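Local coordinates for structural protein (unclassified Rudivirus, PDB 6WQ0) that self-assembles into the helical, filamentous nucleocapsid of a rod-shaped archaeal virus, wrapping around the DNA and holding it in the A-form, at residues T22-P27 and S31-N36; T53-Q58 and N123-S128; N88-G93 and T97-G102. One frame throughout, in Å; residues are numbered along the deposited sequence.

Interaction 1 (T22-P27 and S31-N36); sequences TAFSNP and STILTN. With nucleotides of chain A.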
loop_
_atom_site.group_PDB
_atom_site.type_symbol
_atom_site.label_atom_id
_atom_site.label_comp_id
_atom_site.label_asym_id
_atom_site.label_seq_id
_atom_site.Cartn_x
_atom_site.Cartn_y
_atom_site.Cartn_z
ATOM N N THR C 22 -44.488 6.440 39.634
ATOM C CA THR C 22 -43.169 6.084 39.127
ATOM C C THR C 22 -43.199 5.856 37.622
ATOM O O THR C 22 -42.243 6.194 36.918
ATOM C CB THR C 22 -42.661 4.837 39.845
ATOM O OG1 THR C 22 -42.636 5.081 41.254
ATOM C CG2 THR C 22 -41.265 4.488 39.385
ATOM N N ALA C 23 -44.288 5.280 37.111
ATOM C CA ALA C 23 -44.419 5.099 35.672
ATOM C C ALA C 23 -44.532 6.438 34.955
ATOM O O ALA C 23 -43.887 6.656 33.926
ATOM C CB ALA C 23 -45.628 4.220 35.359
ATOM N N PHE C 24 -45.346 7.351 35.486
ATOM C CA PHE C 24 -45.557 8.636 34.826
ATOM C C PHE C 24 -44.329 9.538 34.866
ATOM O O PHE C 24 -44.267 10.503 34.105
ATOM C CB PHE C 24 -46.755 9.353 35.451
ATOM C CG PHE C 24 -47.221 10.551 34.675
ATOM C CD1 PHE C 24 -47.745 10.409 33.403
ATOM C CD2 PHE C 24 -47.141 11.821 35.220
ATOM C CE1 PHE C 24 -48.168 11.506 32.690
ATOM C CE2 PHE C 24 -47.566 12.921 34.512
ATOM C CZ PHE C 24 -48.077 12.763 33.246
ATOM N N SER C 25 -43.353 9.258 35.729
ATOM C CA SER C 25 -42.127 10.046 35.753
ATOM C C SER C 25 -41.160 9.678 34.640
ATOM O O SER C 25 -40.147 10.363 34.476
ATOM C CB SER C 25 -41.432 9.902 37.103
ATOM O OG SER C 25 -42.355 10.066 38.160
ATOM N N ASN C 26 -41.436 8.619 33.890
ATOM C CA ASN C 26 -40.639 8.290 32.721
ATOM C C ASN C 26 -40.742 9.421 31.701
ATOM O O ASN C 26 -41.811 10.019 31.548
ATOM C CB ASN C 26 -41.135 6.976 32.111
ATOM C CG ASN C 26 -40.064 6.232 31.343
ATOM O OD1 ASN C 26 -39.899 6.421 30.143
ATOM N ND2 ASN C 26 -39.352 5.356 32.031
ATOM N N PRO C 27 -39.658 9.753 30.995
ATOM C CA PRO C 27 -39.761 10.822 29.988
ATOM C C PRO C 27 -40.723 10.489 28.862
ATOM O O PRO C 27 -41.560 11.320 28.490
ATOM C CB PRO C 27 -38.316 10.963 29.491
ATOM C CG PRO C 27 -37.480 10.362 30.547
ATOM C CD PRO C 27 -38.280 9.261 31.135
ATOM N N SER C 31 -44.308 12.358 28.366
ATOM C CA SER C 31 -44.278 13.128 27.130
ATOM C C SER C 31 -45.376 12.684 26.174
ATOM O O SER C 31 -46.123 13.514 25.647
ATOM C CB SER C 31 -42.905 12.989 26.482
ATOM O OG SER C 31 -42.945 13.331 25.113
ATOM N N THR C 32 -45.494 11.376 25.939
ATOM C CA THR C 32 -46.497 10.862 25.016
ATOM C C THR C 32 -47.905 11.174 25.498
ATOM O O THR C 32 -48.746 11.639 24.722
ATOM C CB THR C 32 -46.310 9.355 24.837
ATOM O OG1 THR C 32 -44.941 9.079 24.529
ATOM C CG2 THR C 32 -47.178 8.835 23.716
ATOM N N ILE C 33 -48.177 10.944 26.785
ATOM C CA ILE C 33 -49.529 11.161 27.296
ATOM C C ILE C 33 -49.920 12.628 27.176
ATOM O O ILE C 33 -51.000 12.962 26.675
ATOM C CB ILE C 33 -49.646 10.659 28.746
ATOM C CG1 ILE C 33 -49.411 9.153 28.812
ATOM C CG2 ILE C 33 -51.009 10.984 29.318
ATOM C CD1 ILE C 33 -49.623 8.573 30.179
ATOM N N LEU C 34 -49.043 13.529 27.623
ATOM C CA LEU C 34 -49.391 14.945 27.623
ATOM C C LEU C 34 -49.462 15.505 26.208
ATOM O O LEU C 34 -50.355 16.301 25.897
ATOM C CB LEU C 34 -48.391 15.723 28.475
ATOM C CG LEU C 34 -48.369 15.335 29.954
ATOM C CD1 LEU C 34 -47.317 16.112 30.706
ATOM C CD2 LEU C 34 -49.734 15.527 30.581
ATOM N N THR C 35 -48.544 15.096 25.332
ATOM C CA THR C 35 -48.598 15.547 23.948
ATOM C C THR C 35 -49.867 15.066 23.257
ATOM O O THR C 35 -50.454 15.792 22.449
ATOM C CB THR C 35 -47.351 15.069 23.205
ATOM O OG1 THR C 35 -46.210 15.788 23.682
ATOM C CG2 THR C 35 -47.484 15.295 21.718
ATOM N N ASN C 36 -50.324 13.853 23.579
ATOM C CA ASN C 36 -51.535 13.334 22.952
ATOM C C ASN C 36 -52.785 14.027 23.476
ATOM O O ASN C 36 -53.720 14.278 22.709
ATOM C CB ASN C 36 -51.624 11.825 23.168
ATOM C CG ASN C 36 -51.133 11.040 21.978
ATOM O OD1 ASN C 36 -51.713 11.103 20.901
ATOM N ND2 ASN C 36 -50.055 10.305 22.160
ATOM P P DA A 149 -55.221 13.313 31.735
ATOM O OP1 DA A 149 -55.136 12.358 30.629
ATOM O OP2 DA A 149 -56.430 13.402 32.564
ATOM O "O5'" DA A 149 -54.003 13.016 32.698
ATOM C "C5'" DA A 149 -52.722 12.791 32.169
ATOM C "C4'" DA A 149 -51.796 12.315 33.258
ATOM O "O4'" DA A 149 -51.609 13.376 34.217
ATOM C "C3'" DA A 149 -52.335 11.169 34.085
ATOM O "O3'" DA A 149 -52.074 9.944 33.449
ATOM C "C2'" DA A 149 -51.531 11.319 35.362
ATOM C "C1'" DA A 149 -51.514 12.827 35.516
ATOM N N9 DA A 149 -52.596 13.359 36.341
ATOM C C8 DA A 149 -53.773 13.919 35.924
ATOM N N7 DA A 149 -54.542 14.321 36.903
ATOM C C5 DA A 149 -53.812 14.009 38.035
ATOM C C6 DA A 149 -54.063 14.181 39.404
ATOM N N6 DA A 149 -55.172 14.739 39.887
ATOM N N1 DA A 149 -53.130 13.746 40.266
ATOM C C2 DA A 149 -52.021 13.192 39.784
ATOM N N3 DA A 149 -51.674 12.980 38.529
ATOM C C4 DA A 149 -52.617 13.418 37.699
#

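Interaction 2 (T53-Q58 and N123-S128); sequences TSVNEQ and NIILGS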
loop_
_atom_site.group_PDB
_atom_site.type_symbol
_atom_site.label_atom_id
_atom_site.label_comp_id
_atom_site.label_asym_id
_atom_site.label_seq_id
_atom_site.Cartn_x
_atom_site.Cartn_y
_atom_site.Cartn_z
ATOM N N THR C 53 -64.485 33.153 34.426
ATOM C CA THR C 53 -63.850 34.467 34.389
ATOM C C THR C 53 -64.890 35.583 34.434
ATOM O O THR C 53 -64.705 36.597 35.126
ATOM C CB THR C 53 -62.986 34.599 33.141
ATOM O OG1 THR C 53 -63.805 34.433 31.981
ATOM C CG2 THR C 53 -61.909 33.547 33.128
ATOM N N SER C 54 -66.002 35.409 33.716
ATOM C CA SER C 54 -67.040 36.432 33.734
ATOM C C SER C 54 -67.698 36.535 35.104
ATOM O O SER C 54 -68.036 37.634 35.556
ATOM C CB SER C 54 -68.074 36.140 32.652
ATOM O OG SER C 54 -68.752 34.928 32.908
ATOM N N VAL C 55 -67.887 35.401 35.779
ATOM C CA VAL C 55 -68.414 35.426 37.139
ATOM C C VAL C 55 -67.454 36.155 38.063
ATOM O O VAL C 55 -67.871 36.928 38.930
ATOM C CB VAL C 55 -68.700 33.995 37.635
ATOM C CG1 VAL C 55 -68.824 33.962 39.148
ATOM C CG2 VAL C 55 -69.953 33.457 36.995
ATOM N N ASN C 56 -66.152 35.923 37.896
ATOM C CA ASN C 56 -65.163 36.640 38.695
ATOM C C ASN C 56 -65.318 38.146 38.536
ATOM O O ASN C 56 -65.392 38.884 39.524
ATOM C CB ASN C 56 -63.755 36.205 38.297
ATOM C CG ASN C 56 -63.283 34.992 39.059
ATOM O OD1 ASN C 56 -63.607 34.816 40.227
ATOM N ND2 ASN C 56 -62.503 34.151 38.401
ATOM N N GLU C 57 -65.389 38.616 37.289
ATOM C CA GLU C 57 -65.476 40.056 37.046
ATOM C C GLU C 57 -66.775 40.651 37.587
ATOM O O GLU C 57 -66.765 41.719 38.217
ATOM C CB GLU C 57 -65.328 40.330 35.554
ATOM C CG GLU C 57 -64.007 39.834 35.003
ATOM C CD GLU C 57 -64.027 39.623 33.506
ATOM O OE1 GLU C 57 -65.077 39.872 32.880
ATOM O OE2 GLU C 57 -62.988 39.200 32.957
ATOM N N GLN C 58 -67.901 39.966 37.375
ATOM C CA GLN C 58 -69.179 40.482 37.858
ATOM C C GLN C 58 -69.246 40.503 39.381
ATOM O O GLN C 58 -69.737 41.471 39.974
ATOM C CB GLN C 58 -70.321 39.650 37.292
ATOM C CG GLN C 58 -70.522 39.820 35.817
ATOM C CD GLN C 58 -71.861 39.313 35.370
ATOM O OE1 GLN C 58 -72.253 38.197 35.699
ATOM N NE2 GLN C 58 -72.585 40.136 34.627
ATOM N N ASN C 123 -77.740 37.042 42.896
ATOM C CA ASN C 123 -78.560 37.816 41.978
ATOM C C ASN C 123 -77.781 38.200 40.728
ATOM O O ASN C 123 -78.308 38.114 39.616
ATOM C CB ASN C 123 -79.097 39.057 42.688
ATOM C CG ASN C 123 -79.962 39.911 41.797
ATOM O OD1 ASN C 123 -81.175 39.745 41.750
ATOM N ND2 ASN C 123 -79.343 40.846 41.096
ATOM N N ILE C 124 -76.526 38.625 40.881
ATOM C CA ILE C 124 -75.747 38.948 39.688
ATOM C C ILE C 124 -75.464 37.694 38.869
ATOM O O ILE C 124 -75.272 37.777 37.650
ATOM C CB ILE C 124 -74.449 39.696 40.056
ATOM C CG1 ILE C 124 -73.919 40.477 38.853
ATOM C CG2 ILE C 124 -73.373 38.745 40.532
ATOM C CD1 ILE C 124 -74.745 41.656 38.481
ATOM N N ILE C 125 -75.446 36.519 39.496
ATOM C CA ILE C 125 -75.115 35.308 38.748
ATOM C C ILE C 125 -76.352 34.671 38.123
ATOM O O ILE C 125 -76.382 34.420 36.914
ATOM C CB ILE C 125 -74.368 34.294 39.631
ATOM C CG1 ILE C 125 -73.018 34.865 40.049
ATOM C CG2 ILE C 125 -74.152 32.996 38.885
ATOM C CD1 ILE C 125 -72.188 33.915 40.846
ATOM N N LEU C 126 -77.374 34.388 38.927
ATOM C CA LEU C 126 -78.532 33.656 38.433
ATOM C C LEU C 126 -79.676 34.550 37.987
ATOM O O LEU C 126 -80.544 34.090 37.240
ATOM C CB LEU C 126 -79.049 32.692 39.502
ATOM C CG LEU C 126 -78.208 31.449 39.766
ATOM C CD1 LEU C 126 -78.975 30.483 40.631
ATOM C CD2 LEU C 126 -77.790 30.803 38.463
ATOM N N GLY C 127 -79.707 35.802 38.427
ATOM C CA GLY C 127 -80.757 36.731 38.076
ATOM C C GLY C 127 -81.732 37.012 39.194
ATOM O O GLY C 127 -82.424 38.035 39.153
ATOM N N SER C 128 -81.812 36.133 40.185
ATOM C CA SER C 128 -82.695 36.287 41.324
ATOM C C SER C 128 -81.963 35.834 42.576
ATOM O O SER C 128 -81.105 34.948 42.506
ATOM C CB SER C 128 -83.981 35.466 41.149
ATOM O OG SER C 128 -84.817 35.568 42.286
#

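Interaction 3 (N88-G93 and T97-G102); sequences NRIGAG and TNMVAG. With nucleotides of chain B.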
loop_
_atom_site.group_PDB
_atom_site.type_symbol
_atom_site.label_atom_id
_atom_site.label_comp_id
_atom_site.label_asym_id
_atom_site.label_seq_id
_atom_site.Cartn_x
_atom_site.Cartn_y
_atom_site.Cartn_z
ATOM N N ASN C 88 -73.345 25.067 35.750
ATOM C CA ASN C 88 -72.695 24.415 34.625
ATOM C C ASN C 88 -72.962 22.919 34.627
ATOM O O ASN C 88 -72.901 22.281 33.574
ATOM C CB ASN C 88 -71.194 24.690 34.656
ATOM C CG ASN C 88 -70.516 24.358 33.354
ATOM O OD1 ASN C 88 -71.017 24.675 32.284
ATOM N ND2 ASN C 88 -69.376 23.696 33.438
ATOM N N ARG C 89 -73.273 22.346 35.790
ATOM C CA ARG C 89 -73.374 20.896 35.902
ATOM C C ARG C 89 -74.780 20.407 35.592
ATOM O O ARG C 89 -74.977 19.575 34.701
ATOM C CB ARG C 89 -72.944 20.453 37.302
ATOM C CG ARG C 89 -73.080 18.971 37.577
ATOM C CD ARG C 89 -71.959 18.186 36.952
ATOM N NE ARG C 89 -72.376 17.561 35.710
ATOM C CZ ARG C 89 -71.619 16.742 34.996
ATOM N NH1 ARG C 89 -70.401 16.450 35.401
ATOM N NH2 ARG C 89 -72.084 16.226 33.876
ATOM N N ILE C 90 -75.774 20.911 36.318
ATOM C CA ILE C 90 -77.106 20.328 36.270
ATOM C C ILE C 90 -78.130 21.204 35.557
ATOM O O ILE C 90 -79.188 20.695 35.161
ATOM C CB ILE C 90 -77.598 19.977 37.689
ATOM C CG1 ILE C 90 -77.685 21.221 38.562
ATOM C CG2 ILE C 90 -76.683 18.939 38.325
ATOM C CD1 ILE C 90 -78.100 20.924 39.968
ATOM N N GLY C 91 -77.858 22.490 35.386
ATOM C CA GLY C 91 -78.755 23.376 34.672
ATOM C C GLY C 91 -79.696 24.114 35.602
ATOM O O GLY C 91 -79.662 23.974 36.827
ATOM N N ALA C 92 -80.553 24.923 34.987
ATOM C CA ALA C 92 -81.548 25.685 35.727
ATOM C C ALA C 92 -82.793 24.846 35.978
ATOM O O ALA C 92 -83.215 24.061 35.126
ATOM C CB ALA C 92 -81.921 26.955 34.966
ATOM N N GLY C 93 -83.390 25.029 37.151
ATOM C CA GLY C 93 -84.536 24.256 37.562
ATOM C C GLY C 93 -84.545 24.046 39.060
ATOM O O GLY C 93 -83.715 24.597 39.784
ATOM N N THR C 97 -82.167 25.359 42.470
ATOM C CA THR C 97 -82.696 26.054 43.639
ATOM C C THR C 97 -82.298 25.345 44.928
ATOM O O THR C 97 -81.877 25.986 45.903
ATOM C CB THR C 97 -84.214 26.167 43.525
ATOM O OG1 THR C 97 -84.543 27.055 42.452
ATOM C CG2 THR C 97 -84.807 26.701 44.803
ATOM N N ASN C 98 -82.425 24.015 44.950
ATOM C CA ASN C 98 -81.994 23.242 46.111
ATOM C C ASN C 98 -80.515 23.455 46.397
ATOM O O ASN C 98 -80.117 23.678 47.548
ATOM C CB ASN C 98 -82.279 21.757 45.890
ATOM C CG ASN C 98 -83.755 21.448 45.838
ATOM O OD1 ASN C 98 -84.588 22.284 46.174
ATOM N ND2 ASN C 98 -84.087 20.238 45.414
ATOM N N MET C 99 -79.680 23.391 45.360
ATOM C CA MET C 99 -78.249 23.555 45.585
ATOM C C MET C 99 -77.891 24.969 46.014
ATOM O O MET C 99 -76.977 25.144 46.822
ATOM C CB MET C 99 -77.451 23.162 44.347
ATOM C CG MET C 99 -77.283 21.668 44.204
ATOM S SD MET C 99 -75.866 21.233 43.199
ATOM C CE MET C 99 -74.552 21.605 44.354
ATOM N N VAL C 100 -78.597 25.984 45.519
ATOM C CA VAL C 100 -78.307 27.349 45.946
ATOM C C VAL C 100 -78.674 27.543 47.413
ATOM O O VAL C 100 -77.920 28.158 48.178
ATOM C CB VAL C 100 -79.026 28.358 45.032
ATOM C CG1 VAL C 100 -79.103 29.719 45.686
ATOM C CG2 VAL C 100 -78.306 28.458 43.707
ATOM N N ALA C 101 -79.826 27.015 47.835
ATOM C CA ALA C 101 -80.189 27.095 49.246
ATOM C C ALA C 101 -79.175 26.368 50.124
ATOM O O ALA C 101 -78.771 26.877 51.180
ATOM C CB ALA C 101 -81.590 26.525 49.460
ATOM N N GLY C 102 -78.745 25.178 49.700
ATOM C CA GLY C 102 -77.762 24.438 50.476
ATOM C C GLY C 102 -76.416 25.132 50.553
ATOM O O GLY C 102 -75.749 25.095 51.588
ATOM P P DT B 147 -70.089 13.689 32.628
ATOM O OP1 DT B 147 -70.856 14.640 31.806
ATOM O OP2 DT B 147 -69.044 14.138 33.569
ATOM O "O5'" DT B 147 -71.122 12.791 33.443
ATOM C "C5'" DT B 147 -72.410 12.545 32.925
ATOM C "C4'" DT B 147 -73.302 11.929 33.985
ATOM O "O4'" DT B 147 -72.738 10.672 34.416
ATOM C "C3'" DT B 147 -73.492 12.773 35.243
ATOM O "O3'" DT B 147 -74.871 12.980 35.479
ATOM C "C2'" DT B 147 -72.846 11.944 36.355
ATOM C "C1'" DT B 147 -72.904 10.536 35.799
ATOM N N1 DT B 147 -71.820 9.651 36.321
ATOM C C2 DT B 147 -72.150 8.546 37.064
ATOM O O2 DT B 147 -73.293 8.231 37.318
ATOM N N3 DT B 147 -71.090 7.810 37.493
ATOM C C4 DT B 147 -69.759 8.060 37.265
ATOM O O4 DT B 147 -68.879 7.336 37.703
ATOM C C5 DT B 147 -69.479 9.236 36.482
ATOM C C7 DT B 147 -68.064 9.621 36.173
ATOM C C6 DT B 147 -70.509 9.965 36.056
ATOM P P DA B 148 -75.392 14.334 36.158
ATOM O OP1 DA B 148 -76.855 14.321 36.057
ATOM O OP2 DA B 148 -74.635 15.455 35.590
ATOM O "O5'" DA B 148 -75.028 14.153 37.698
ATOM C "C5'" DA B 148 -74.066 14.981 38.338
ATOM C "C4'" DA B 148 -73.953 14.596 39.802
ATOM O "O4'" DA B 148 -73.737 13.178 39.892
ATOM C "C3'" DA B 148 -72.790 15.209 40.554
ATOM O "O3'" DA B 148 -73.164 16.470 41.087
ATOM C "C2'" DA B 148 -72.543 14.196 41.670
ATOM C "C1'" DA B 148 -73.014 12.876 41.061
ATOM N N9 DA B 148 -71.933 11.967 40.714
ATOM C C8 DA B 148 -71.141 12.017 39.611
ATOM N N7 DA B 148 -70.249 11.064 39.558
ATOM C C5 DA B 148 -70.477 10.336 40.703
ATOM C C6 DA B 148 -69.870 9.187 41.228
ATOM N N6 DA B 148 -68.858 8.559 40.637
ATOM N N1 DA B 148 -70.342 8.709 42.394
ATOM C C2 DA B 148 -71.351 9.349 42.988
ATOM N N3 DA B 148 -72.005 10.430 42.585
ATOM C C4 DA B 148 -71.515 10.875 41.425
#

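Interaction 1 (T22-P27 and S31-N36)
Apolar packing centres on Phe24, whose ring meets Ile33 and Leu34 with its edge. CE1 of Phe24 lies 4.1 Å from CD1 of Ile33, and CZ of Phe24 lies 4.2 Å from CD2 of Leu34, both methyls sitting close to the plane of the ring. With CG anti to the backbone N (chi1 -169°), the ring swings out from the end of helix 10-24 toward the flank of helix 27-48.

The DNA takes a face of the same ring: the sugar of DA149 of chain A lies over it, with C2' 4.1 Å above the ring plane and over its centre, and O4' 3.7 Å from CZ of Phe24. Ile33 adds to this seat through its other branch: CG2 comes within 3.8 Å of C5' of DA149 of chain A, while CD1 serves the phenyl edge.

Hydrogen bonding across the turn is backbone only. Ser31 N donates to Pro27 O at 2.9 Å, an i to i+4 bond in the first turn of helix 27-48, and Asn26 is the N-cap, its OD1 weakly bonded to the N of Thr28. Further along, Thr32 O is gripped twice, by Asn36 N and by Asn36 ND2 (3.2 Å for the latter), which reach it from opposite faces of the carbonyl plane.

Leu34 of a neighbouring subunit also packs on Phe24. Two helices joined by a short capped turn, with an apolar face laid on a nucleotide sugar, form a helical hairpin, consistent with the N-terminal helix-turn-helix arm by which rudivirus coat proteins wrap DNA, and not a base-reading motif.

Interaction 2 (T53-Q58 and N123-S128)
Val55 and Ile125 are backbone neighbours, their CA atoms 6.9 Å apart, and the CA atoms of Gln58 and Ile124 follow at 7.0 Å. As the chain advances from 55 to 58 on one side it goes back from 125 to 124 on the other, so the two segments run in opposite senses. Residues 53-58 are helical throughout. On the other side helix 115-126 is finishing: Gly127 N still bonds to Asn123 O at 3.0 Å, but Gly127 itself leaves the helix with a positive phi of 106°, and the chain turns off into the C-terminal tail.

The apolar part of the contact is one methyl against another. CG1 of Val55 meets CD1 of Ile125 at 3.8 Å, the two side chains crossing at about a right angle. Ile125 arrives with the far end of its longer branch, carried across by an extended chi2 of -177°, while Val55 presents the methyl that lies anti to its backbone N. These helices belong to the helical bundle of the coat protein, built from helices 50-64, 71-89, 94-111 and 115-126. Val55 also packs on Leu81 and Ala84 of helix 71-89, and Ile125 reaches Val59 one turn further along helix 50-64.

Toward the exposed side, Gln58 replaces the valine as partner. Its aliphatic root does the packing, CB lying 4.0 Å from CG1 of Ile124. Beyond CG the chain leans across toward the other helix and brings OE1 to 3.6 Å from the backbone O of Ile124. Both of these oxygens are acceptors, so this is mere proximity, and no hydrogen bond joins the segments. Ile124 itself packs further on Val62 of helix 50-64.

Interaction 3 (N88-G93 and T97-G102)
Ile90 and Met99 face each other across a turn that closes from 9.9 Å between their CA atoms to 6.6 Å between those of Gly93 and Thr97, with Gly91 leaving helix 71-89 at positive phi and Gly93 taking the N-cap of helix 94-111. The closing bond runs from Thr97 N to Gly93 O at 3.2 Å.

Across the turn CD1 of Ile90 touches SD of Met99 at 3.9 Å. Ile90 holds CG1 between its backbone N and carbonyl carbon (chi1 61°), and an extended chi2 then sends CD1 on to the sulfur. Met99 comes from helix 94-111 with its chain turned at chi3.

Next to Ile90, Arg89 turns to the DNA. Its guanidinium grips one phosphate with two hydrogen bonds: NH1 to OP2 of DT147 of chain B at 3.2 Å (165°) and NH2 to OP1 of the same nucleotide at 2.9 Å (159°). The phosphorus lies in the guanidinium plane, at its edge, as in a forked end-on pairing. OP2 of DA148 of chain B lies 3.1 Å from NE of Arg89 but well out of the guanidinium plane, on the face that C5' of that nucleotide also covers.

Thr64 of a neighbouring subunit bonds the backbone O of Ile90, tying the turn into the filament. Because Arg89 meets phosphates and sugar carbons of these two nucleotides and not their bases, the grip is probably insensitive to sequence, and its positive charge probably offsets the repulsion between consecutive phosphates, in keeping with A-form DNA held by coordinated phosphates.

How the interactions relate
Interactions 2 and 3 belong to the same helical bundle: their centres lie about 15 Å apart, and they meet where CD1 of Leu126 packs on CG2 of Val100 at 3.7 Å. Helices 71-89 and 94-111, joined in interaction 3, come in sequence between the two helices that interaction 2 brings together. Interaction 1 sits at the N-terminal end of helix 27-48, away from the bundle, about 39 Å from interaction 2 and about 38 Å from interaction 3, centre to centre. The DNA links these distant regions: interaction 1 offers an apolar surface to a sugar of chain A, interaction 3 a charged grip on phosphates of chain B, and interaction 2 comes within about 4 Å of nucleic acid.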